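Local coordinates for putative HMP/thiamine permease protein YkoE (Bacillus subtilis, PDB 5EDL), which probably serves as the substrate-binding membrane component of an ECF-type ABC transporter that could take up thiamine or its hydroxymethylpyrimidine precursor, at residues Tyr44-Ile49 with Gly159-Ala164; Ile53-Tyr56 with Gly62-Leu65. All coordinates share one frame; numbering follows the deposited sequence.

Both contacts lie in the membrane body of the protein, and they share helix 49-58. Interaction 1 sets the segment that leads into this helix, together with its first residue, against helix 140-170. It is mostly buried, though Leu161 is partly exposed. Interaction 2 sets the later part of the same helix against the start of helix 63-77, and all its touching residues are buried. The chain between the two segments of interaction 1 contains interaction 2. Interaction 1 sets two isoleucines against a glycine and a leucine and carries thiamine on its other side. Interaction 2 sets alanine methyls against one another and against backbone. The two meet where Tyr56 OH lies 3.4 Å from Lys163 CE.

Interaction 1 of 2, residues Tyr44-Ile49 with Gly159-Ala164; sequences YGIWFI and GLLGKA. With VIB (3-(4-amino-2-methyl-pyrimidin-5-ylmethyl)-5-(2-hydroxy-ethyl)-4-methyl-thiazol-3-ium), chain B.
Ile49 packs directly on the backbone of Gly162, its CG1 3.6 Å from Gly162 CA. CG1 stands anti to the backbone N (chi1 -167°), which carries CD1 over Gly162 N and to 3.8 Å from Leu161 CG. A side chain on Gly162 would point into Ile49, so the glycine permits this close approach. Ile46 adds a second apolar touch, its CD1 lying 3.9 Å from Leu161 CD2.

The same segment carries thiamine, well away from Gly159-Ala164. Trp47 lays one indole face under the ligand, with the bridging carbon C7A of VIB 3.3 Å above the ring centre. The pyrimidine lies over the same face, nearly parallel to it, with VIB C6A 3.4 Å from Trp47 NE1. Ile46 CG2 lies over the opposite face, offset toward the rim. Tyr44 OH donates a hydrogen bond of 2.7 Å to O1 of VIB. It also accepts a weak one from the ligand amine N4A. One phenol oxygen thus reaches both the pyrimidine amino group and the hydroxyethyl arm.

Trp47 CE3 lies over one face of the Tyr44 ring, offset toward its rim. Replacing Trp47 with an alanine would take away the indole and is likely to leave the pyrimidine and its bridge without support and Tyr44 freer to shift. Other pocket residues hold these rings: Trp47 NE1 is hydrogen-bonded to Tyr21 O, and Arg150 makes a cation-pi contact with Tyr44.

Helix 4-35 packs on Ile46 and Ile49 through Phe24 and Phe17. Helices 85-103 and 111-132 touch Tyr44 and Phe48, while helix 140-170 closes the Ile49 side.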
loop_
_atom_site.group_PDB
_atom_site.type_symbol
_atom_site.label_atom_id
_atom_site.label_comp_id
_atom_site.label_asym_id
_atom_site.label_seq_id
_atom_site.Cartn_x
_atom_site.Cartn_y
_atom_site.Cartn_z
ATOM N N TYR A 44 -2.992 -3.053 10.145
ATOM C CA TYR A 44 -3.547 -1.950 9.350
ATOM C C TYR A 44 -2.791 -1.718 8.034
ATOM O O TYR A 44 -3.402 -1.451 7.004
ATOM C CB TYR A 44 -3.579 -0.642 10.154
ATOM C CG TYR A 44 -4.796 0.199 9.811
ATOM C CD1 TYR A 44 -4.881 0.863 8.593
ATOM C CD2 TYR A 44 -5.884 0.286 10.689
ATOM C CE1 TYR A 44 -6.005 1.613 8.257
ATOM C CE2 TYR A 44 -7.015 1.037 10.365
ATOM C CZ TYR A 44 -7.070 1.691 9.149
ATOM O OH TYR A 44 -8.184 2.421 8.814
ATOM N N GLY A 45 -1.467 -1.835 8.073
ATOM C CA GLY A 45 -0.651 -1.544 6.908
ATOM C C GLY A 45 -0.951 -2.406 5.689
ATOM O O GLY A 45 -0.596 -2.036 4.565
ATOM N N ILE A 46 -1.587 -3.559 5.894
ATOM C CA ILE A 46 -1.963 -4.404 4.764
ATOM C C ILE A 46 -2.887 -3.642 3.818
ATOM O O ILE A 46 -2.827 -3.848 2.603
ATOM C CB ILE A 46 -2.670 -5.713 5.198
ATOM C CG1 ILE A 46 -2.553 -6.775 4.104
ATOM C CG2 ILE A 46 -4.134 -5.465 5.496
ATOM C CD1 ILE A 46 -1.112 -7.242 3.841
ATOM N N TRP A 47 -3.730 -2.762 4.359
ATOM C CA TRP A 47 -4.668 -2.017 3.509
ATOM C C TRP A 47 -3.993 -0.933 2.669
ATOM O O TRP A 47 -4.669 -0.275 1.866
ATOM C CB TRP A 47 -5.802 -1.393 4.349
ATOM C CG TRP A 47 -6.748 -2.435 4.894
ATOM C CD1 TRP A 47 -7.502 -3.325 4.178
ATOM C CD2 TRP A 47 -7.047 -2.676 6.273
ATOM N NE1 TRP A 47 -8.243 -4.117 5.032
ATOM C CE2 TRP A 47 -7.973 -3.739 6.324
ATOM C CE3 TRP A 47 -6.614 -2.094 7.474
ATOM C CZ2 TRP A 47 -8.478 -4.230 7.530
ATOM C CZ3 TRP A 47 -7.107 -2.590 8.667
ATOM C CH2 TRP A 47 -8.027 -3.651 8.686
ATOM N N PHE A 48 -2.687 -0.738 2.862
ATOM C CA PHE A 48 -1.922 0.217 2.035
ATOM C C PHE A 48 -0.994 -0.453 1.010
ATOM O O PHE A 48 -0.361 0.235 0.200
ATOM C CB PHE A 48 -1.024 1.132 2.879
ATOM C CG PHE A 48 -1.645 1.651 4.140
ATOM C CD1 PHE A 48 -2.997 1.942 4.219
ATOM C CD2 PHE A 48 -0.847 1.863 5.255
ATOM C CE1 PHE A 48 -3.545 2.432 5.401
ATOM C CE2 PHE A 48 -1.378 2.350 6.438
ATOM C CZ PHE A 48 -2.737 2.637 6.515
ATOM N N ILE A 49 -0.872 -1.771 1.068
ATOM C CA ILE A 49 0.205 -2.444 0.342
ATOM C C ILE A 49 0.133 -2.215 -1.177
ATOM O O ILE A 49 1.159 -2.111 -1.829
ATOM C CB ILE A 49 0.223 -3.973 0.636
ATOM C CG1 ILE A 49 1.542 -4.580 0.133
ATOM C CG2 ILE A 49 -0.984 -4.664 0.015
ATOM C CD1 ILE A 49 1.807 -5.976 0.649
ATOM N N GLY A 159 5.184 -1.057 3.334
ATOM C CA GLY A 159 6.495 -0.748 2.779
ATOM C C GLY A 159 7.383 -1.972 2.555
ATOM O O GLY A 159 7.755 -2.281 1.423
ATOM N N LEU A 160 7.725 -2.667 3.632
ATOM C CA LEU A 160 8.614 -3.819 3.539
ATOM C C LEU A 160 7.962 -5.018 2.834
ATOM O O LEU A 160 8.554 -5.621 1.944
ATOM C CB LEU A 160 9.090 -4.244 4.935
ATOM C CG LEU A 160 10.047 -5.447 4.979
ATOM C CD1 LEU A 160 11.351 -5.128 4.251
ATOM C CD2 LEU A 160 10.346 -5.847 6.413
ATOM N N LEU A 161 6.750 -5.365 3.249
ATOM C CA LEU A 161 6.046 -6.491 2.652
ATOM C C LEU A 161 5.693 -6.211 1.186
ATOM O O LEU A 161 5.701 -7.115 0.360
ATOM C CB LEU A 161 4.777 -6.819 3.444
ATOM C CG LEU A 161 4.015 -8.038 2.916
ATOM C CD1 LEU A 161 4.909 -9.288 2.978
ATOM C CD2 LEU A 161 2.689 -8.257 3.654
ATOM N N GLY A 162 5.391 -4.955 0.882
ATOM C CA GLY A 162 5.100 -4.541 -0.477
ATOM C C GLY A 162 6.315 -4.696 -1.379
ATOM O O GLY A 162 6.197 -5.141 -2.514
ATOM N N LYS A 163 7.488 -4.338 -0.863
ATOM C CA LYS A 163 8.718 -4.523 -1.621
ATOM C C LYS A 163 8.998 -6.012 -1.844
ATOM O O LYS A 163 9.353 -6.416 -2.949
ATOM C CB LYS A 163 9.909 -3.867 -0.914
ATOM C CG LYS A 163 11.254 -4.107 -1.613
ATOM C CD LYS A 163 12.399 -3.330 -0.945
ATOM C CE LYS A 163 13.688 -3.368 -1.790
ATOM N NZ LYS A 163 14.229 -4.736 -1.926
ATOM N N ALA A 164 8.826 -6.813 -0.796
ATOM C CA ALA A 164 9.035 -8.255 -0.881
ATOM C C ALA A 164 8.118 -8.927 -1.911
ATOM O O ALA A 164 8.562 -9.743 -2.711
ATOM C CB ALA A 164 8.840 -8.899 0.485
HETATM C CM2 VIB B . -9.007 -0.005 1.271
HETATM N N4A VIB B . -8.288 1.112 5.981
HETATM C CM4 VIB B . -10.091 -1.007 9.933
HETATM O O1 VIB B . -9.786 2.686 11.032
HETATM C C7 VIB B . -11.184 2.900 11.046
HETATM C C6 VIB B . -11.865 1.562 10.887
HETATM C C2 VIB B . -11.701 0.954 6.978
HETATM S S1 VIB B . -12.223 1.808 8.182
HETATM C C5 VIB B . -11.655 1.121 9.450
HETATM C C4 VIB B . -10.853 -0.010 9.051
HETATM N N3 VIB B . -10.891 -0.117 7.485
HETATM C C7A VIB B . -10.201 -1.192 6.780
HETATM C C4A VIB B . -8.929 0.290 4.978
HETATM N N3A VIB B . -8.699 0.498 3.680
HETATM C C2A VIB B . -9.311 -0.288 2.752
HETATM N N1A VIB B . -10.147 -1.299 3.149
HETATM C C6A VIB B . -10.391 -1.527 4.466
HETATM C C5A VIB B . -9.764 -0.719 5.382
#

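Interaction 2 of 2, residues Ile53-Tyr56 with Gly62-Leu65; sequences IAAY and GAAL
Ala54 and Ala55 meet Ala63 and Ala64 in a helical hairpin. Helix 49-58 ends, a short turn follows, and helix 63-77 begins. Close to this turn the small methyl groups let the two backbones draw near, and the CA atoms of Ala55 and Ala63 are 5.0 Å apart.

Ala63 forms the tight part. Its CB points at the first helix and lies 3.8 Å from Ala55 CA, with Ala54 O at a similar distance. The methyl therefore rests on backbone as well as on side chain. In return, Ala54 CB points toward the second helix and approaches Ala63 O to 3.7 Å. The two methyls themselves, Ala54 CB and Ala63 CB, are 4.2 Å apart.

The packing is looser at Ala64. Its methyl touches Ile53-Tyr56 only at Ala55 CB, 4.4 Å from Ala64 CB. Neither of these CB atoms aims straight across the contact. This looser side is still buried; Phe101 of helix 85-103 lies against both methyls.

Flanking the alanine interface, Ala64 O accepts a hydrogen bond from Ser51 OG, which ties helix 63-77 back to the first turn of helix 49-58. Gly62 is the N-cap residue, with a positive phi of 93° where a CB would collide with the carbonyl O of the residue before. The carboxylate of Glu98 spans this helix start, OE2 taking Gly62 N and OE1 taking Leu65 N.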
loop_
_atom_site.group_PDB
_atom_site.type_symbol
_atom_site.label_atom_id
_atom_site.label_comp_id
_atom_site.label_asym_id
_atom_site.label_seq_id
_atom_site.Cartn_x
_atom_site.Cartn_y
_atom_site.Cartn_z
ATOM N N ILE A 53 3.235 -1.371 -3.862
ATOM C CA ILE A 53 3.481 -2.312 -4.953
ATOM C C ILE A 53 3.437 -1.594 -6.302
ATOM O O ILE A 53 4.393 -1.651 -7.071
ATOM C CB ILE A 53 2.451 -3.482 -4.927
ATOM C CG1 ILE A 53 2.666 -4.340 -3.662
ATOM C CG2 ILE A 53 2.521 -4.312 -6.235
ATOM C CD1 ILE A 53 1.631 -5.444 -3.437
ATOM N N ALA A 54 2.349 -0.879 -6.564
ATOM C CA ALA A 54 2.189 -0.195 -7.844
ATOM C C ALA A 54 3.290 0.834 -8.076
ATOM O O ALA A 54 3.812 0.917 -9.176
ATOM C CB ALA A 54 0.824 0.469 -7.941
ATOM N N ALA A 55 3.632 1.610 -7.046
ATOM C CA ALA A 55 4.649 2.652 -7.196
ATOM C C ALA A 55 6.031 2.037 -7.424
ATOM O O ALA A 55 6.760 2.436 -8.326
ATOM C CB ALA A 55 4.676 3.570 -5.977
ATOM N N TYR A 56 6.378 1.072 -6.582
ATOM C CA TYR A 56 7.684 0.424 -6.659
ATOM C C TYR A 56 7.855 -0.324 -7.997
ATOM O O TYR A 56 8.939 -0.321 -8.583
ATOM C CB TYR A 56 7.852 -0.508 -5.453
ATOM C CG TYR A 56 9.149 -1.290 -5.356
ATOM C CD1 TYR A 56 10.363 -0.659 -5.122
ATOM C CD2 TYR A 56 9.139 -2.667 -5.454
ATOM C CE1 TYR A 56 11.546 -1.391 -5.022
ATOM C CE2 TYR A 56 10.297 -3.405 -5.349
ATOM C CZ TYR A 56 11.498 -2.771 -5.142
ATOM O OH TYR A 56 12.618 -3.538 -5.033
ATOM N N GLY A 62 1.336 9.061 -9.698
ATOM C CA GLY A 62 -0.051 8.649 -9.608
ATOM C C GLY A 62 -0.261 7.175 -9.333
ATOM O O GLY A 62 -1.388 6.759 -9.073
ATOM N N ALA A 63 0.803 6.375 -9.383
ATOM C CA ALA A 63 0.659 4.928 -9.178
ATOM C C ALA A 63 0.084 4.592 -7.805
ATOM O O ALA A 63 -0.827 3.771 -7.691
ATOM C CB ALA A 63 2.005 4.212 -9.359
ATOM N N ALA A 64 0.630 5.221 -6.773
ATOM C CA ALA A 64 0.251 4.913 -5.401
ATOM C C ALA A 64 -1.199 5.316 -5.176
ATOM O O ALA A 64 -1.937 4.613 -4.515
ATOM C CB ALA A 64 1.156 5.625 -4.404
ATOM N N LEU A 65 -1.584 6.450 -5.748
ATOM C CA LEU A 65 -2.913 7.002 -5.523
ATOM C C LEU A 65 -3.973 6.193 -6.263
ATOM O O LEU A 65 -4.957 5.760 -5.667
ATOM C CB LEU A 65 -2.977 8.469 -5.965
ATOM C CG LEU A 65 -4.377 9.091 -6.007
ATOM C CD1 LEU A 65 -5.026 8.994 -4.618
ATOM C CD2 LEU A 65 -4.296 10.548 -6.468
#